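Peptidoglycan-N-acetylglucosamine deacetylase BC_1960 (Bacillus cereus, PDB 5O6Y) removes acetyl groups from the N-acetylglucosamine residues of cell-wall peptidoglycan in a zinc-dependent hydrolysis, and also acts on soluble chitin substrates and N-acetylchitooligomers. Local coordinates at residues A24-D29 with G167-Q172; A13-Y18 with Q140-T145. All coordinates share one frame; numbering follows the deposited sequence.

Contact 1: A24-D29 with G167-Q172. With 5YA (4-naphthalen-1-yl-~{N}-oxidanyl-benzamide), chain C.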
loop_
_atom_site.group_PDB
_atom_site.type_symbol
_atom_site.label_atom_id
_atom_site.label_comp_id
_atom_site.label_asym_id
_atom_site.label_seq_id
_atom_site.Cartn_x
_atom_site.Cartn_y
_atom_site.Cartn_z
ATOM N N ALA B 24 -1.798 1.077 9.883
ATOM C CA ALA B 24 -0.819 0.853 8.826
ATOM C C ALA B 24 -0.957 1.928 7.760
ATOM O O ALA B 24 -2.024 2.071 7.155
ATOM C CB ALA B 24 -0.989 -0.536 8.203
ATOM N N LEU B 25 0.121 2.675 7.529
ATOM C CA LEU B 25 0.193 3.618 6.422
ATOM C C LEU B 25 0.643 2.885 5.164
ATOM O O LEU B 25 1.580 2.082 5.212
ATOM C CB LEU B 25 1.160 4.760 6.740
ATOM C CG LEU B 25 0.706 5.840 7.725
ATOM C CD1 LEU B 25 1.885 6.715 8.118
ATOM C CD2 LEU B 25 -0.403 6.684 7.122
ATOM N N THR B 26 -0.033 3.152 4.046
ATOM C CA THR B 26 0.304 2.546 2.767
ATOM C C THR B 26 0.355 3.618 1.686
ATOM O O THR B 26 -0.335 4.637 1.769
ATOM C CB THR B 26 -0.700 1.451 2.357
ATOM O OG1 THR B 26 -1.963 2.046 2.042
ATOM C CG2 THR B 26 -0.887 0.437 3.478
ATOM N N PHE B 27 1.177 3.372 0.665
ATOM C CA PHE B 27 1.380 4.323 -0.421
ATOM C C PHE B 27 1.380 3.586 -1.752
ATOM O O PHE B 27 2.083 2.584 -1.909
ATOM C CB PHE B 27 2.694 5.094 -0.244
ATOM C CG PHE B 27 2.760 5.892 1.026
ATOM C CD1 PHE B 27 3.338 5.360 2.165
ATOM C CD2 PHE B 27 2.237 7.174 1.082
ATOM C CE1 PHE B 27 3.396 6.089 3.334
ATOM C CE2 PHE B 27 2.292 7.909 2.250
ATOM C CZ PHE B 27 2.873 7.367 3.377
ATOM N N ASP B 28 0.605 4.091 -2.705
ATOM C CA ASP B 28 0.442 3.464 -4.007
ATOM C C ASP B 28 1.059 4.317 -5.108
ATOM O O ASP B 28 1.378 5.494 -4.913
ATOM C CB ASP B 28 -1.038 3.229 -4.322
ATOM C CG ASP B 28 -1.645 2.120 -3.497
ATOM O OD1 ASP B 28 -1.052 1.738 -2.465
ATOM O OD2 ASP B 28 -2.720 1.623 -3.893
ATOM N N ASP B 29 1.219 3.691 -6.275
ATOM C CA ASP B 29 1.626 4.259 -7.557
ATOM C C ASP B 29 3.114 4.599 -7.618
ATOM O O ASP B 29 3.591 4.980 -8.687
ATOM C CB ASP B 29 0.818 5.511 -7.948
ATOM C CG ASP B 29 -0.657 5.216 -8.129
ATOM O OD1 ASP B 29 -1.042 4.036 -8.014
ATOM O OD2 ASP B 29 -1.430 6.163 -8.386
ATOM N N GLY B 167 -6.595 -0.942 13.743
ATOM C CA GLY B 167 -6.611 -1.811 12.585
ATOM C C GLY B 167 -6.803 -1.114 11.256
ATOM O O GLY B 167 -6.908 -1.797 10.230
ATOM N N SER B 168 -6.843 0.214 11.236
ATOM C CA SER B 168 -7.098 0.939 10.002
ATOM C C SER B 168 -5.945 0.780 9.015
ATOM O O SER B 168 -4.774 0.686 9.394
ATOM C CB SER B 168 -7.329 2.422 10.289
ATOM O OG SER B 168 -8.593 2.634 10.894
ATOM N N VAL B 169 -6.297 0.743 7.733
ATOM C CA VAL B 169 -5.341 0.707 6.633
ATOM C C VAL B 169 -5.549 1.983 5.829
ATOM O O VAL B 169 -6.566 2.131 5.139
ATOM C CB VAL B 169 -5.515 -0.538 5.755
ATOM C CG1 VAL B 169 -4.539 -0.505 4.584
ATOM C CG2 VAL B 169 -5.325 -1.798 6.587
ATOM N N ILE B 170 -4.597 2.899 5.918
ATOM C CA ILE B 170 -4.729 4.226 5.328
ATOM C C ILE B 170 -4.092 4.223 3.946
ATOM O O ILE B 170 -3.001 3.674 3.753
ATOM C CB ILE B 170 -4.097 5.292 6.243
ATOM C CG1 ILE B 170 -4.625 5.128 7.673
ATOM C CG2 ILE B 170 -4.398 6.683 5.725
ATOM C CD1 ILE B 170 -3.937 6.009 8.692
ATOM N N LEU B 171 -4.775 4.837 2.980
ATOM C CA LEU B 171 -4.346 4.850 1.586
ATOM C C LEU B 171 -3.879 6.247 1.201
ATOM O O LEU B 171 -4.647 7.211 1.293
ATOM C CB LEU B 171 -5.477 4.399 0.661
ATOM C CG LEU B 171 -5.256 4.624 -0.839
ATOM C CD1 LEU B 171 -4.069 3.818 -1.349
ATOM C CD2 LEU B 171 -6.512 4.289 -1.627
ATOM N N GLN B 172 -2.626 6.350 0.764
ATOM C CA GLN B 172 -2.082 7.565 0.176
ATOM C C GLN B 172 -1.384 7.204 -1.130
ATOM O O GLN B 172 -1.225 6.029 -1.469
ATOM C CB GLN B 172 -1.123 8.278 1.139
ATOM C CG GLN B 172 -1.812 8.868 2.360
ATOM C CD GLN B 172 -0.848 9.543 3.316
ATOM O OE1 GLN B 172 -0.290 8.902 4.207
ATOM N NE2 GLN B 172 -0.648 10.843 3.137
HETATM C C1 5YA C . -12.343 6.216 -4.179
HETATM C C2 5YA C . -11.018 5.815 -4.377
HETATM C C3 5YA C . -10.599 5.329 -5.614
HETATM C C4 5YA C . -11.526 5.237 -6.693
HETATM C C5 5YA C . -12.876 5.647 -6.491
HETATM C C6 5YA C . -13.275 6.141 -5.213
HETATM C C7 5YA C . -11.125 4.742 -7.968
HETATM C C8 5YA C . -12.053 4.664 -9.003
HETATM O O1 5YA C . -4.514 3.036 -5.504
HETATM C C9 5YA C . -13.379 5.067 -8.805
HETATM C C10 5YA C . -13.803 5.555 -7.572
HETATM C C11 5YA C . -9.189 4.901 -5.814
HETATM C C12 5YA C . -8.813 3.606 -5.498
HETATM C C13 5YA C . -7.503 3.197 -5.681
HETATM N N1 5YA C . -4.563 3.914 -7.550
HETATM C C14 5YA C . -6.569 4.087 -6.182
HETATM C C15 5YA C . -6.944 5.384 -6.499
HETATM C C16 5YA C . -8.253 5.793 -6.315
HETATM C C17 5YA C . -5.124 3.637 -6.387
HETATM O O2 5YA C . -3.238 3.531 -7.812
HETATM O O HOH W 1 -1.001 5.898 3.842
#

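Contact 2: A13-Y18 with Q140-T145. With 5YA (4-naphthalen-1-yl-~{N}-oxidanyl-benzamide), chain C.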
loop_
_atom_site.group_PDB
_atom_site.type_symbol
_atom_site.label_atom_id
_atom_site.label_comp_id
_atom_site.label_asym_id
_atom_site.label_seq_id
_atom_site.Cartn_x
_atom_site.Cartn_y
_atom_site.Cartn_z
ATOM N N ALA B 13 -8.462 -8.759 2.812
ATOM C CA ALA B 13 -8.861 -7.993 3.980
ATOM C C ALA B 13 -8.898 -6.509 3.647
ATOM O O ALA B 13 -8.250 -6.043 2.706
ATOM C CB ALA B 13 -7.918 -8.240 5.165
ATOM N N PHE B 14 -9.675 -5.774 4.443
ATOM C CA PHE B 14 -9.755 -4.323 4.367
ATOM C C PHE B 14 -9.059 -3.618 5.519
ATOM O O PHE B 14 -8.615 -2.480 5.351
ATOM C CB PHE B 14 -11.221 -3.869 4.331
ATOM C CG PHE B 14 -11.965 -4.305 3.101
ATOM C CD1 PHE B 14 -12.123 -3.443 2.030
ATOM C CD2 PHE B 14 -12.510 -5.576 3.019
ATOM C CE1 PHE B 14 -12.807 -3.842 0.895
ATOM C CE2 PHE B 14 -13.193 -5.982 1.888
ATOM C CZ PHE B 14 -13.342 -5.114 0.824
ATOM N N SER B 15 -8.952 -4.263 6.679
ATOM C CA SER B 15 -8.373 -3.650 7.866
ATOM C C SER B 15 -7.756 -4.746 8.727
ATOM O O SER B 15 -7.803 -5.930 8.386
ATOM C CB SER B 15 -9.428 -2.851 8.640
ATOM O OG SER B 15 -10.547 -3.656 8.970
ATOM N N GLY B 16 -7.183 -4.342 9.860
ATOM C CA GLY B 16 -6.482 -5.261 10.725
ATOM C C GLY B 16 -7.210 -5.564 12.022
ATOM O O GLY B 16 -8.370 -5.188 12.220
ATOM N N PRO B 17 -6.527 -6.260 12.932
ATOM C CA PRO B 17 -7.169 -6.681 14.185
ATOM C C PRO B 17 -7.641 -5.499 15.022
ATOM O O PRO B 17 -6.927 -4.510 15.203
ATOM C CB PRO B 17 -6.064 -7.468 14.898
ATOM C CG PRO B 17 -5.157 -7.928 13.793
ATOM C CD PRO B 17 -5.174 -6.824 12.781
ATOM N N TYR B 18 -8.862 -5.623 15.549
ATOM C CA TYR B 18 -9.464 -4.552 16.335
ATOM C C TYR B 18 -8.845 -4.422 17.721
ATOM O O TYR B 18 -8.949 -3.355 18.332
ATOM C CB TYR B 18 -10.970 -4.785 16.467
ATOM C CG TYR B 18 -11.331 -5.997 17.303
ATOM C CD1 TYR B 18 -11.585 -5.875 18.665
ATOM C CD2 TYR B 18 -11.411 -7.261 16.732
ATOM C CE1 TYR B 18 -11.910 -6.976 19.433
ATOM C CE2 TYR B 18 -11.738 -8.370 17.494
ATOM C CZ TYR B 18 -11.986 -8.221 18.844
ATOM O OH TYR B 18 -12.310 -9.316 19.611
ATOM N N GLN B 140 -7.013 -4.258 0.721
ATOM C CA GLN B 140 -7.584 -3.002 0.258
ATOM C C GLN B 140 -7.221 -1.901 1.247
ATOM O O GLN B 140 -6.052 -1.760 1.617
ATOM C CB GLN B 140 -9.102 -3.119 0.097
ATOM C CG GLN B 140 -9.561 -4.276 -0.789
ATOM C CD GLN B 140 -9.423 -3.993 -2.280
ATOM O OE1 GLN B 140 -8.802 -3.011 -2.688
ATOM N NE2 GLN B 140 -10.010 -4.858 -3.100
ATOM N N TRP B 141 -8.209 -1.129 1.693
ATOM C CA TRP B 141 -7.951 -0.056 2.644
ATOM C C TRP B 141 -9.241 0.279 3.377
ATOM O O TRP B 141 -10.340 -0.018 2.905
ATOM C CB TRP B 141 -7.385 1.187 1.948
ATOM C CG TRP B 141 -8.323 1.800 0.952
ATOM C CD1 TRP B 141 -9.212 2.811 1.179
ATOM C CD2 TRP B 141 -8.465 1.442 -0.427
ATOM N NE1 TRP B 141 -9.899 3.105 0.026
ATOM C CE2 TRP B 141 -9.458 2.278 -0.975
ATOM C CE3 TRP B 141 -7.848 0.497 -1.252
ATOM C CZ2 TRP B 141 -9.849 2.197 -2.309
ATOM C CZ3 TRP B 141 -8.237 0.417 -2.577
ATOM C CH2 TRP B 141 -9.229 1.261 -3.092
ATOM N N SER B 142 -9.087 0.912 4.544
ATOM C CA SER B 142 -10.217 1.311 5.371
ATOM C C SER B 142 -10.375 2.817 5.513
ATOM O O SER B 142 -11.453 3.272 5.908
ATOM C CB SER B 142 -10.100 0.699 6.774
ATOM O OG SER B 142 -10.670 -0.596 6.813
ATOM N N VAL B 143 -9.336 3.597 5.218
ATOM C CA VAL B 143 -9.379 5.051 5.326
ATOM C C VAL B 143 -8.814 5.633 4.037
ATOM O O VAL B 143 -7.657 5.370 3.688
ATOM C CB VAL B 143 -8.592 5.569 6.543
ATOM C CG1 VAL B 143 -8.714 7.084 6.643
ATOM C CG2 VAL B 143 -9.078 4.906 7.823
ATOM N N ASP B 144 -9.627 6.418 3.333
ATOM C CA ASP B 144 -9.247 7.015 2.056
ATOM C C ASP B 144 -8.962 8.495 2.275
ATOM O O ASP B 144 -9.872 9.265 2.602
ATOM C CB ASP B 144 -10.347 6.824 1.015
ATOM C CG ASP B 144 -9.837 6.963 -0.407
ATOM O OD1 ASP B 144 -10.154 6.089 -1.241
ATOM O OD2 ASP B 144 -9.101 7.933 -0.689
ATOM N N THR B 145 -7.704 8.894 2.086
ATOM C CA THR B 145 -7.335 10.299 2.198
ATOM C C THR B 145 -7.750 11.120 0.984
ATOM O O THR B 145 -7.627 12.349 1.030
ATOM C CB THR B 145 -5.823 10.441 2.397
ATOM O OG1 THR B 145 -5.147 10.124 1.173
ATOM C CG2 THR B 145 -5.338 9.506 3.489
HETATM C C1 5YA C . -12.343 6.216 -4.179
HETATM C C2 5YA C . -11.018 5.815 -4.377
HETATM C C3 5YA C . -10.599 5.329 -5.614
HETATM C C4 5YA C . -11.526 5.237 -6.693
HETATM C C5 5YA C . -12.876 5.647 -6.491
HETATM C C6 5YA C . -13.275 6.141 -5.213
HETATM C C7 5YA C . -11.125 4.742 -7.968
HETATM C C8 5YA C . -12.053 4.664 -9.003
HETATM O O1 5YA C . -4.514 3.036 -5.504
HETATM C C9 5YA C . -13.379 5.067 -8.805
HETATM C C10 5YA C . -13.803 5.555 -7.572
HETATM C C11 5YA C . -9.189 4.901 -5.814
HETATM C C12 5YA C . -8.813 3.606 -5.498
HETATM C C13 5YA C . -7.503 3.197 -5.681
HETATM N N1 5YA C . -4.563 3.914 -7.550
HETATM C C14 5YA C . -6.569 4.087 -6.182
HETATM C C15 5YA C . -6.944 5.384 -6.499
HETATM C C16 5YA C . -8.253 5.793 -6.315
HETATM C C17 5YA C . -5.124 3.637 -6.387
HETATM O O2 5YA C . -3.238 3.531 -7.812
#

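Contact 1: A24-D29 with G167-Q172
Gln-172 lies alongside Phe-27, its CB 3.5 Å from Phe-27 CD2 and its OE1 3.4 Å from Phe-27 CE2, with amide and ring planes 40° apart. The chain runs extended beyond CG, which carries OE1 to the CE2-CZ end of the ring, while NE2 turns to Ser-183 OG. On this face too, Leu-25 CD2 lies 3.9 Å from Ile-170 CD1. On the other face Thr-26 OG1 donates to Ile-170 O at 2.6 Å; chi1 of 69° sets the hydroxyl between backbone N and carbonyl carbon, and OG1 and Thr-26 N reach that oxygen from opposite faces of its plane. Ala-24 N bonds Ser-168 O, Ile-170 N Ala-24 O, Gln-172 N Thr-26 O, and Asp-28 N Gln-172 O at 2.9 Å. Asp-28, the predicted proton acceptor, has OD2 3.6 Å from Leu-171 CD1. Asp-28 OD2 is also 2.8 Å from ligand O1, while OD1 makes a salt bridge with Arg-117. Asp-29 OD1 ligates zinc. These parallel strands, inclined at 29°, belong to the family's distorted beta/alpha barrel: 51-54 flanks 24-28, 143-144 flanks 169-172, helix 35-45 packs on Phe-27, and helix 204-207 covers Ala-24, Thr-26 and Val-169.

Contact 2: A13-Y18 with Q140-T145
Phe-14 rests beside the aliphatic part of Gln-140: its CD1 is 3.6 Å from Gln-140 CB, and its CE1 is 3.7 Å from Gln-140 CG. The two side chains point the same way, with ring and amide planes 24° apart. Gln-140 N donates to Ala-13 O at 2.9 Å, with an angle of 162° at the hydrogen, a nearly straight bond that joins the backbones one residue before Phe-14. Trp-141 O lies at the edge of the Phe-14 ring, in its plane. Further along, in one of its two conformers, Ser-142 OG may make a weak bond to Phe-14 O.

A second shell holds these groups in place. Gln-140 bends at its CB-CG bond, turning its amide away from the 13-18 segment, and NE2 bonds both Gly-121 O and the hydroxyl of Tyr-12. The Tyr-12 ring also meets that of Phe-14 steeply, with planes at about 80°, while Pro-3 and Val-7 of helix 3-9 pack on Phe-14.

On the ligand side, Trp-141 CH2 approaches ligand C12 at 3.4 Å, and Asp-144 OD1, weakly bonded by Trp-141 NE1, is 3.3 Å from naphthyl C2. The 13-18 loop is thus held here mainly by one main-chain bond and the apolar contact of Phe-14, so within this contact recognition of the ligand rests on Trp-141 and Asp-144.

In the fold
Contacts 1 and 2 have centres 8 Å apart and meet along segment 167-172, by strand 169-173, whose neighbour in the sheet is 143-144, and by the loop before it. Val-169 O lies 2.9 Å from Ser-142 N and Gly-167 O 2.6 Å from Gly-16 N, both probable hydrogen bonds, so the 167-172 segment touches both halves of contact 2. Their segments alternate along the chain. The bound hydroxamate spans them: contact 1 supplies Asp-28 and the zinc ligand Asp-29 at its hydroxamate end, contact 2 Trp-141 and Asp-144 along its aromatic rings. The Trp-141 side chain is about 6 Å from that of Asp-28, and His-79 and His-83 complete the protein's ligands to the zinc.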